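Local coordinates for uncharacterised protein (Vibrio cholerae, PDB 5KKO) that is of unknown function but folds as a small alpha-helical protein whose copies pack together in the crystal, possibly as an oligomer, at the interface of chains A and B. Coordinates in Å, arbitrary orientation; residue numbers count along the deposited sequence, not the author numbering. Chains: chain A/B, Uncharacterised protein.

The interface of chains A and B. Residues chain A 47-48, 53, 55; chain B 15, 18-19.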
# COMPACT_ATOMS: atom_id res chain seq x y z
N ASP A 47 2.45 -9.00 4.40
CA ASP A 47 3.07 -7.72 4.88
C ASP A 47 4.33 -7.36 4.08
O ASP A 47 5.33 -6.83 4.61
CB ASP A 47 3.43 -7.76 6.38
CG ASP A 47 2.22 -7.59 7.29
OD1 ASP A 47 2.39 -7.76 8.53
OD2 ASP A 47 1.10 -7.30 6.80
N ASP A 48 4.28 -7.67 2.78
CA ASP A 48 5.32 -7.27 1.82
C ASP A 48 6.65 -7.93 2.13
O ASP A 48 7.73 -7.37 1.87
CB ASP A 48 5.48 -5.74 1.74
CG ASP A 48 6.42 -5.34 0.59
OD1 ASP A 48 7.42 -4.58 0.78
OD2 ASP A 48 6.16 -5.83 -0.57
N ASP A 53 14.92 -9.98 2.22
CA ASP A 53 14.84 -8.96 3.26
C ASP A 53 15.54 -9.39 4.53
O ASP A 53 15.43 -10.52 5.02
CB ASP A 53 13.39 -8.66 3.66
CG ASP A 53 12.57 -8.05 2.54
OD1 ASP A 53 13.15 -7.62 1.53
OD2 ASP A 53 11.31 -8.04 2.72
N PHE A 55 14.59 -7.93 7.42
CA PHE A 55 13.64 -7.26 8.32
C PHE A 55 12.31 -7.92 8.09
O PHE A 55 11.30 -7.69 8.80
CB PHE A 55 13.53 -5.74 8.06
CG PHE A 55 13.28 -5.43 6.59
CD1 PHE A 55 11.98 -5.35 6.12
CD2 PHE A 55 14.35 -5.19 5.74
CE1 PHE A 55 11.70 -5.14 4.78
CE2 PHE A 55 14.08 -4.93 4.37
CZ PHE A 55 12.77 -4.89 3.91
OXT PHE A 55 12.23 -8.69 7.12
N ASN B 15 9.50 -0.41 3.79
CA ASN B 15 10.30 -1.56 3.35
C ASN B 15 11.22 -1.19 2.21
O ASN B 15 12.37 -1.66 2.17
CB ASN B 15 9.39 -2.71 2.93
CG ASN B 15 8.75 -3.45 4.11
OD1 ASN B 15 8.97 -3.14 5.28
ND2 ASN B 15 7.93 -4.43 3.80
N LEU B 18 14.24 0.55 3.66
CA LEU B 18 15.14 -0.43 4.29
C LEU B 18 15.95 -1.17 3.22
O LEU B 18 17.16 -1.40 3.41
CB LEU B 18 14.33 -1.44 5.13
CG LEU B 18 13.92 -0.83 6.50
CD1 LEU B 18 12.72 -1.68 7.04
CD2 LEU B 18 15.08 -0.85 7.50
N ARG B 19 15.29 -1.56 2.11
CA ARG B 19 16.03 -2.26 1.05
C ARG B 19 17.06 -1.35 0.41
O ARG B 19 18.19 -1.84 0.11
CB ARG B 19 15.05 -2.79 0.03
CG ARG B 19 14.13 -3.93 0.61
CD ARG B 19 13.13 -4.38 -0.45
NE ARG B 19 12.17 -5.28 0.20
CZ ARG B 19 10.85 -5.12 0.25
NH1 ARG B 19 10.22 -4.14 -0.46
NH2 ARG B 19 10.15 -6.02 0.91
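B:Arg19 reaches across to chain A and lodges its guanidinium between the carboxylates of A:Asp53 and A:Asp48. With A:Asp53 the salt bridge is side-on and paired: NE of B:Arg19 donates to OD1 of A:Asp53 at 2.9 Å in a nearly straight bond (177° at H). Its NH2 pairs with OD2 of the same carboxylate. Both oxygens are approached on their syn sides, and the carboxylate and guanidinium planes lie 28° apart. A:Asp48 is gripped end-on instead, its OD1 lying 3.1 Å from both NH1 and NH2 of B:Arg19. NH1 arrives on the syn side, near the carboxylate plane, whereas NH2 comes from well above it. ND2 of B:Asn15 also donates to OD1 of A:Asp48 at 3.1 Å, from the anti side and with amide and carboxylate nearly coplanar. Three donors thus converge on OD1, which would be expected to stabilise its negative charge. CG of A:Asp48 stands anti to its backbone N (chi1 -172°), which carries the carboxylate towards B:Asn15 and B:Arg19. Beside this polar cluster, A:Phe55 presents one ring face to CD1 of B:Leu18 and its edge to CG of B:Arg19. CB of A:Asp53 covers the opposite face, joining the apolar contact to the salt bridge. CB of B:Asn15 packs over a face of the guanidinium. Helix 11-20 of chain B thus meets the C-terminal tail of chain A beyond helix 28-43, in an interface that is not an exact two-fold and may be a crystal contact.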